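Local coordinates for protein nickel-dependent hydrogenase large subunit (Allochromatium vinosum, PDB 3MYR) that catalyses the oxidation of molecular hydrogen with transfer of electrons to an acceptor, as the nickel-iron-bearing large subunit of a heterodimeric hydrogenase, at residues A506-P509 with S510-N513; A378-K382 with G383-E387; V388-L391 with A392-L395. All coordinates share one frame; numbering follows the deposited sequence.

Contact 1 (A506-P509 with S510-N513); sequences AVVP and STWN. With MG (magnesium ion), chain O; NFV (Ni-Fe oxidized active center), chain N.
Pro-509 starts the short helix 509-514, and its carbonyl O accepts the backbone N of Asn-513 at 3.0 Å in a bond that lies in the carbonyl plane and is nearly straight (165°). Proline suits this first turn: its ring fixes phi at a helical value, and no helical bond asks for a proton on its nitrogen. The ring also faces the nickel-iron centre, with Pro-509 CD 3.5 Å from NFV O1. Beside it, Ser-510 turns two donors onto one iron-bound ligand, Ser-510 N lying 3.0 Å and Ser-510 OG 2.9 Å from NFV N3; OG in turn accepts the backbone N of Cys-555, which helps fix its position.

The indole of Trp-512 lies against Val-507 of the strand. With CG beside its own backbone N (chi1 -71°), the ring meets Val-507 obliquely, Val-507 CG1 lying 3.6 Å from Trp-512 NE1. A water in the ring plane completes the link, accepting from Trp-512 NE1 at 2.9 Å and donating to Val-507 O at 2.7 Å. Val-508 is the N-cap: its O receives Trp-512 N, while its N makes a weak bond to Thr-511 OG1, three residues on. Thr-511 OG1 also pairs with Ala-559 O.

Two residues before the N-cap, Ala-506 O binds the magnesium ion at 2.1 Å, alongside Glu-42, His-561 and three waters. The turn thus leads from strand 500-507, paired with strand 488-497, into a helix whose Thr-511 and Trp-512 pack on strands 324-327 and 378-381.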
loop_
_atom_site.group_PDB
_atom_site.type_symbol
_atom_site.label_atom_id
_atom_site.label_comp_id
_atom_site.label_asym_id
_atom_site.label_seq_id
_atom_site.Cartn_x
_atom_site.Cartn_y
_atom_site.Cartn_z
ATOM N N ALA B 506 -15.937 -2.110 3.706
ATOM C CA ALA B 506 -15.014 -2.146 2.578
ATOM C C ALA B 506 -14.849 -3.587 2.144
ATOM O O ALA B 506 -14.663 -4.465 2.971
ATOM C CB ALA B 506 -13.612 -1.543 2.952
ATOM N N VAL B 507 -14.871 -3.815 0.837
ATOM C CA VAL B 507 -14.431 -5.088 0.290
ATOM C C VAL B 507 -13.322 -4.734 -0.682
ATOM O O VAL B 507 -13.519 -4.020 -1.657
ATOM C CB VAL B 507 -15.554 -5.818 -0.455
ATOM C CG1 VAL B 507 -15.073 -7.207 -0.868
ATOM C CG2 VAL B 507 -16.866 -5.887 0.423
ATOM N N VAL B 508 -12.170 -5.319 -0.437
ATOM C CA VAL B 508 -10.893 -4.792 -0.942
ATOM C C VAL B 508 -10.263 -5.886 -1.871
ATOM O O VAL B 508 -10.553 -7.080 -1.699
ATOM C CB VAL B 508 -9.997 -4.434 0.273
ATOM C CG1 VAL B 508 -8.737 -3.734 -0.179
ATOM C CG2 VAL B 508 -10.812 -3.461 1.193
ATOM N N PRO B 509 -9.487 -5.486 -2.880
ATOM C CA PRO B 509 -8.982 -6.523 -3.809
ATOM C C PRO B 509 -8.290 -7.745 -3.167
ATOM O O PRO B 509 -8.622 -8.888 -3.489
ATOM C CB PRO B 509 -8.066 -5.746 -4.777
ATOM C CG PRO B 509 -7.982 -4.335 -4.237
ATOM C CD PRO B 509 -9.228 -4.125 -3.402
ATOM N N SER B 510 -7.444 -7.526 -2.171
ATOM C CA SER B 510 -6.765 -8.664 -1.570
ATOM C C SER B 510 -7.739 -9.417 -0.665
ATOM O O SER B 510 -7.488 -10.569 -0.414
ATOM C CB SER B 510 -5.512 -8.241 -0.798
ATOM O OG SER B 510 -4.538 -7.856 -1.741
ATOM N N THR B 511 -8.865 -8.804 -0.238
ATOM C CA THR B 511 -9.951 -9.609 0.395
ATOM C C THR B 511 -10.443 -10.687 -0.556
ATOM O O THR B 511 -10.475 -11.858 -0.209
ATOM C CB THR B 511 -11.160 -8.762 0.923
ATOM O OG1 THR B 511 -10.645 -7.574 1.540
ATOM C CG2 THR B 511 -11.951 -9.575 1.974
ATOM N N TRP B 512 -10.815 -10.300 -1.776
ATOM C CA TRP B 512 -11.197 -11.288 -2.804
ATOM C C TRP B 512 -10.116 -12.332 -2.991
ATOM O O TRP B 512 -10.401 -13.551 -2.926
ATOM C CB TRP B 512 -11.380 -10.572 -4.187
ATOM C CG TRP B 512 -12.612 -9.718 -4.231
ATOM C CD1 TRP B 512 -12.678 -8.377 -4.059
ATOM C CD2 TRP B 512 -13.954 -10.165 -4.494
ATOM N NE1 TRP B 512 -13.980 -7.935 -4.229
ATOM C CE2 TRP B 512 -14.788 -9.018 -4.477
ATOM C CE3 TRP B 512 -14.533 -11.432 -4.749
ATOM C CZ2 TRP B 512 -16.185 -9.085 -4.709
ATOM C CZ3 TRP B 512 -15.923 -11.513 -4.967
ATOM C CH2 TRP B 512 -16.745 -10.333 -4.965
ATOM N N ASN B 513 -8.891 -11.887 -3.336
ATOM C CA ASN B 513 -7.887 -12.882 -3.788
ATOM C C ASN B 513 -7.365 -13.788 -2.678
ATOM O O ASN B 513 -7.129 -14.986 -2.869
ATOM C CB ASN B 513 -6.699 -12.134 -4.446
ATOM C CG ASN B 513 -7.090 -11.476 -5.767
ATOM O OD1 ASN B 513 -8.026 -11.918 -6.435
ATOM N ND2 ASN B 513 -6.337 -10.478 -6.177
HETATM MG MG MG O . -14.524 -5.324 4.935
HETATM FE FE NFV N . -4.862 -2.179 -1.627
HETATM NI NI NFV N . -2.630 -2.080 0.395
HETATM C C1 NFV N . -6.335 -1.715 -1.937
HETATM O O1 NFV N . -7.484 -1.370 -2.246
HETATM C C2 NFV N . -4.464 -2.015 -3.485
HETATM N N2 NFV N . -4.235 -1.893 -4.640
HETATM C C3 NFV N . -5.297 -4.004 -1.798
HETATM N N3 NFV N . -5.579 -5.139 -1.878
HETATM O O4 NFV N . -2.974 -2.727 -1.341
HETATM O O HOH W 1 -14.241 -5.091 -3.979
HETATM O O HOH W 2 -16.514 -5.818 4.731
HETATM O O HOH W 3 -13.975 -7.106 3.989
HETATM O O HOH W 4 -14.518 -6.393 6.796
#

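Contact 2 (A378-K382 with G383-E387); sequences APRWK and GRSVE
Gly-383 follows Lys-382 at the corner of a tight hairpin, and a shared water joins its two sides, accepting from Gly-383 N at 2.8 Å and donating weakly to Arg-380 O. Its positive phi (80°) would jam a CB against the carbonyl O of Lys-382, which calls for glycine. Gly-383 O goes to the side-chain amide of Gln-522.

Arg-384 closes the turn with two backbone bonds to Trp-381: Trp-381 N donates to Arg-384 O at 2.8 Å, and Arg-384 N donates to Trp-381 O at 2.9 Å. Together they define a two-residue beta hairpin with a type I' turn, Trp-381 and Arg-384 forming one antiparallel hydrogen-bonded pair. The guanidinium of Arg-384, bent round at chi3, turns its edge to the side chain of Lys-382, with Arg-384 NH2 3.9 Å from Lys-382 CB. The lysine chain then runs extended, keeping Lys-382 NZ 6.4 Å from Arg-384 NH2, so the like charges do not meet.

Ser-385 is small enough to sit against a flat cation: its OG lies over the centre of the Arg-380 guanidinium, 3.1 Å above the plane, and is not hydrogen-bonded to it. The hydroxyl pairs instead with Ala-523 O. A bend at chi2 (-63°) carries Arg-380 across, where NH1 donates to Pro-379 O at 2.8 Å, NE forms a salt bridge with Asp-518, and NH2 bonds to Gln-522 O and Pro-516 O.

Val-386 brings a branched apolar group to the strand, its CG1 3.9 Å from Trp-381 CB, while Trp-381 NE1 bonds to Glu-323. A second water bridges Val-386 N and Pro-379 O.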
loop_
_atom_site.group_PDB
_atom_site.type_symbol
_atom_site.label_atom_id
_atom_site.label_comp_id
_atom_site.label_asym_id
_atom_site.label_seq_id
_atom_site.Cartn_x
_atom_site.Cartn_y
_atom_site.Cartn_z
ATOM N N ALA B 378 -14.565 -13.860 3.252
ATOM C CA ALA B 378 -14.537 -14.524 1.948
ATOM C C ALA B 378 -15.553 -13.949 0.948
ATOM O O ALA B 378 -16.722 -14.323 0.996
ATOM C CB ALA B 378 -14.731 -16.039 2.118
ATOM N N PRO B 379 -15.117 -13.010 0.088
ATOM C CA PRO B 379 -16.062 -12.364 -0.821
ATOM C C PRO B 379 -16.311 -13.339 -1.967
ATOM O O PRO B 379 -15.378 -14.012 -2.428
ATOM C CB PRO B 379 -15.267 -11.111 -1.335
ATOM C CG PRO B 379 -14.269 -10.871 -0.271
ATOM C CD PRO B 379 -13.826 -12.307 0.072
ATOM N N ARG B 380 -17.545 -13.374 -2.438
ATOM C CA ARG B 380 -17.920 -14.226 -3.575
ATOM C C ARG B 380 -18.799 -13.383 -4.511
ATOM O O ARG B 380 -19.532 -12.492 -4.050
ATOM C CB ARG B 380 -18.720 -15.466 -3.076
ATOM C CG ARG B 380 -17.910 -16.462 -2.197
ATOM C CD ARG B 380 -16.778 -17.048 -3.001
ATOM N NE ARG B 380 -15.962 -18.017 -2.237
ATOM C CZ ARG B 380 -14.802 -17.736 -1.619
ATOM N NH1 ARG B 380 -14.335 -16.492 -1.573
ATOM N NH2 ARG B 380 -14.118 -18.695 -1.002
ATOM N N TRP B 381 -18.766 -13.682 -5.805
ATOM C CA TRP B 381 -19.581 -12.954 -6.773
ATOM C C TRP B 381 -20.599 -13.954 -7.279
ATOM O O TRP B 381 -20.206 -14.942 -7.932
ATOM C CB TRP B 381 -18.702 -12.439 -7.938
ATOM C CG TRP B 381 -19.509 -11.605 -8.932
ATOM C CD1 TRP B 381 -19.946 -10.309 -8.760
ATOM C CD2 TRP B 381 -20.034 -12.036 -10.204
ATOM N NE1 TRP B 381 -20.677 -9.917 -9.851
ATOM C CE2 TRP B 381 -20.777 -10.962 -10.737
ATOM C CE3 TRP B 381 -19.932 -13.223 -10.952
ATOM C CZ2 TRP B 381 -21.404 -11.022 -12.001
ATOM C CZ3 TRP B 381 -20.600 -13.311 -12.203
ATOM C CH2 TRP B 381 -21.338 -12.206 -12.702
ATOM N N LYS B 382 -21.879 -13.756 -6.933
ATOM C CA LYS B 382 -22.931 -14.757 -7.263
ATOM C C LYS B 382 -22.498 -16.186 -6.861
ATOM O O LYS B 382 -22.625 -17.140 -7.647
ATOM C CB LYS B 382 -23.239 -14.693 -8.773
ATOM C CG LYS B 382 -23.937 -13.378 -9.209
ATOM C CD LYS B 382 -24.419 -13.424 -10.689
ATOM C CE LYS B 382 -24.953 -12.049 -11.076
ATOM N NZ LYS B 382 -25.435 -11.961 -12.522
ATOM N N GLY B 383 -21.924 -16.338 -5.671
ATOM C CA GLY B 383 -21.420 -17.652 -5.244
ATOM C C GLY B 383 -20.052 -18.108 -5.779
ATOM O O GLY B 383 -19.545 -19.085 -5.311
ATOM N N ARG B 384 -19.435 -17.408 -6.725
ATOM C CA ARG B 384 -18.152 -17.815 -7.287
ATOM C C ARG B 384 -16.999 -17.104 -6.629
ATOM O O ARG B 384 -17.099 -15.925 -6.294
ATOM C CB ARG B 384 -18.127 -17.556 -8.800
ATOM C CG ARG B 384 -19.087 -18.596 -9.468
ATOM C CD ARG B 384 -19.539 -18.220 -10.790
ATOM N NE ARG B 384 -20.911 -17.786 -10.663
ATOM C CZ ARG B 384 -21.933 -18.242 -11.374
ATOM N NH1 ARG B 384 -21.738 -19.145 -12.322
ATOM N NH2 ARG B 384 -23.136 -17.758 -11.137
ATOM N N SER B 385 -15.926 -17.846 -6.437
ATOM C CA SER B 385 -14.594 -17.324 -6.203
ATOM C C SER B 385 -14.105 -16.689 -7.462
ATOM O O SER B 385 -14.197 -17.310 -8.515
ATOM C CB SER B 385 -13.644 -18.444 -5.834
ATOM O OG SER B 385 -13.889 -18.824 -4.500
ATOM N N VAL B 386 -13.556 -15.464 -7.350
ATOM C CA VAL B 386 -13.054 -14.783 -8.504
ATOM C C VAL B 386 -11.648 -14.221 -8.197
ATOM O O VAL B 386 -11.253 -14.088 -7.025
ATOM C CB VAL B 386 -14.042 -13.630 -8.979
ATOM C CG1 VAL B 386 -15.415 -14.144 -9.262
ATOM C CG2 VAL B 386 -14.164 -12.588 -7.908
ATOM N N GLU B 387 -10.934 -13.854 -9.256
ATOM C CA GLU B 387 -9.653 -13.170 -9.116
ATOM C C GLU B 387 -9.841 -11.708 -9.555
ATOM O O GLU B 387 -10.549 -11.445 -10.561
ATOM C CB GLU B 387 -8.576 -13.809 -9.984
ATOM C CG GLU B 387 -7.316 -12.919 -10.074
ATOM C CD GLU B 387 -6.090 -13.618 -10.664
ATOM O OE1 GLU B 387 -5.110 -12.918 -11.072
ATOM O OE2 GLU B 387 -6.114 -14.870 -10.768
HETATM O O HOH W 5 -13.633 -14.670 -4.515
HETATM O O HOH W 6 -22.038 -14.206 -3.795
#

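Contact 3 (V388-L391 with A392-L395); sequences VGPL and ARVL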
loop_
_atom_site.group_PDB
_atom_site.type_symbol
_atom_site.label_atom_id
_atom_site.label_comp_id
_atom_site.label_asym_id
_atom_site.label_seq_id
_atom_site.Cartn_x
_atom_site.Cartn_y
_atom_site.Cartn_z
ATOM N N VAL B 388 -9.230 -10.758 -8.820
ATOM C CA VAL B 388 -9.264 -9.381 -9.277
ATOM C C VAL B 388 -7.827 -8.901 -9.496
ATOM O O VAL B 388 -6.862 -9.532 -9.042
ATOM C CB VAL B 388 -9.974 -8.425 -8.236
ATOM C CG1 VAL B 388 -11.474 -8.887 -8.089
ATOM C CG2 VAL B 388 -9.273 -8.534 -6.844
ATOM N N GLY B 389 -7.668 -7.763 -10.138
ATOM C CA GLY B 389 -6.312 -7.180 -10.183
ATOM C C GLY B 389 -5.879 -7.069 -11.644
ATOM O O GLY B 389 -6.723 -7.093 -12.575
ATOM N N PRO B 390 -4.558 -6.897 -11.871
ATOM C CA PRO B 390 -4.107 -6.656 -13.240
ATOM C C PRO B 390 -4.520 -7.699 -14.246
ATOM O O PRO B 390 -4.772 -7.355 -15.401
ATOM C CB PRO B 390 -2.550 -6.609 -13.117
ATOM C CG PRO B 390 -2.328 -6.103 -11.678
ATOM C CD PRO B 390 -3.476 -6.793 -10.875
ATOM N N LEU B 391 -4.477 -8.983 -13.882
ATOM C CA LEU B 391 -4.852 -10.035 -14.851
ATOM C C LEU B 391 -6.348 -9.897 -15.260
ATOM O O LEU B 391 -6.716 -10.003 -16.438
ATOM C CB LEU B 391 -4.567 -11.435 -14.300
ATOM C CG LEU B 391 -4.756 -12.631 -15.291
ATOM C CD1 LEU B 391 -4.109 -12.417 -16.697
ATOM C CD2 LEU B 391 -4.249 -13.990 -14.664
ATOM N N ALA B 392 -7.203 -9.619 -14.279
ATOM C CA ALA B 392 -8.651 -9.431 -14.560
ATOM C C ALA B 392 -8.840 -8.258 -15.488
ATOM O O ALA B 392 -9.641 -8.327 -16.413
ATOM C CB ALA B 392 -9.426 -9.177 -13.289
ATOM N N ARG B 393 -8.055 -7.188 -15.291
ATOM C CA ARG B 393 -8.233 -5.976 -16.094
ATOM C C ARG B 393 -7.746 -6.215 -17.504
ATOM O O ARG B 393 -8.368 -5.792 -18.498
ATOM C CB ARG B 393 -7.522 -4.759 -15.453
ATOM C CG ARG B 393 -8.373 -4.091 -14.315
ATOM C CD ARG B 393 -7.654 -2.777 -13.820
ATOM N NE ARG B 393 -6.356 -3.117 -13.199
ATOM C CZ ARG B 393 -6.114 -3.330 -11.903
ATOM N NH1 ARG B 393 -4.857 -3.546 -11.489
ATOM N NH2 ARG B 393 -7.088 -3.305 -11.005
ATOM N N VAL B 394 -6.600 -6.860 -17.605
ATOM C CA VAL B 394 -6.021 -7.051 -18.937
ATOM C C VAL B 394 -6.893 -8.024 -19.725
ATOM O O VAL B 394 -7.160 -7.820 -20.917
ATOM C CB VAL B 394 -4.528 -7.475 -18.882
ATOM C CG1 VAL B 394 -4.035 -7.978 -20.219
ATOM C CG2 VAL B 394 -3.703 -6.287 -18.417
ATOM N N LEU B 395 -7.407 -9.040 -19.067
ATOM C CA LEU B 395 -8.402 -9.901 -19.737
ATOM C C LEU B 395 -9.645 -9.136 -20.188
ATOM O O LEU B 395 -10.085 -9.336 -21.317
ATOM C CB LEU B 395 -8.764 -11.194 -18.960
ATOM C CG LEU B 395 -7.615 -12.172 -18.644
ATOM C CD1 LEU B 395 -8.081 -13.158 -17.578
ATOM C CD2 LEU B 395 -7.190 -12.952 -19.893
#
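Arg-393 lays its guanidinium over the backbone at the start of helix 390-399, one face toward Gly-389 C, which lies 3.6 Å above the plane and offset toward the rim. Arg-393 NH1 also passes 3.6 Å from Pro-390 CD. The chain reaches back to this spot by a turn at chi3 (-64°). One helical turn apart on the same helix, the CD1 methyl of Leu-391 lies obliquely against the branch carbon of Leu-395, Leu-391 CD1 to Leu-395 CG 4.0 Å, and both leucines pack on Phe-281.

The backbone sets these positions. Arg-393 N donates to Gly-389 O at 3.0 Å, Val-394 N to Pro-390 O at 2.9 Å and Leu-395 N to Leu-391 O at 2.9 Å, the regular bonds of an alpha helix. Gly-389 is the N-cap, and its positive phi (120°) calls for glycine: a CB would be jammed against Val-388 O and would also clash with Pro-390 CD. Proline fits the first turn, where no helical bond calls for an N-H. Ala-392 is small enough for its CB to approach Gly-389 O and to pack on Cys-283.

Further out, Arg-393 forms salt bridges with Glu-436 and Glu-484, donates to Pro-486 O, and makes a cation-pi contact with Phe-300. Replacing Arg-393 by a leucine would probably leave these two glutamates without this counter-charge and Pro-486 O without this donor. With two carboxylates beside it and a carbonyl as further acceptor, the guanidinium is likely to remain charged even in the interior, tying the helix start to a residue of the nickel-iron pocket itself, Pro-486.

Overall arrangement
The three contacts converge on helix 509-514. The hairpin of contact 2 and the helix start of contact 3 follow one another in the chain, and both rest on contact 1: Trp-512 CE3 lies 3.4 Å from Val-386 CG2, and Asn-513 OD1 probably accepts Val-388 N at 2.9 Å. The centres of contacts 1 and 2 are about 10 Å apart. Those of contacts 1 and 3 are about 14 Å apart. Contact 1 alone touches both metal sites. The side chain of Val-388 is about 7 Å from the bound nickel-iron centre. The side chain of Val-386 is about 13 Å from it. Contact 3 nevertheless reaches the pocket directly, through the bond from Arg-393 to Pro-486.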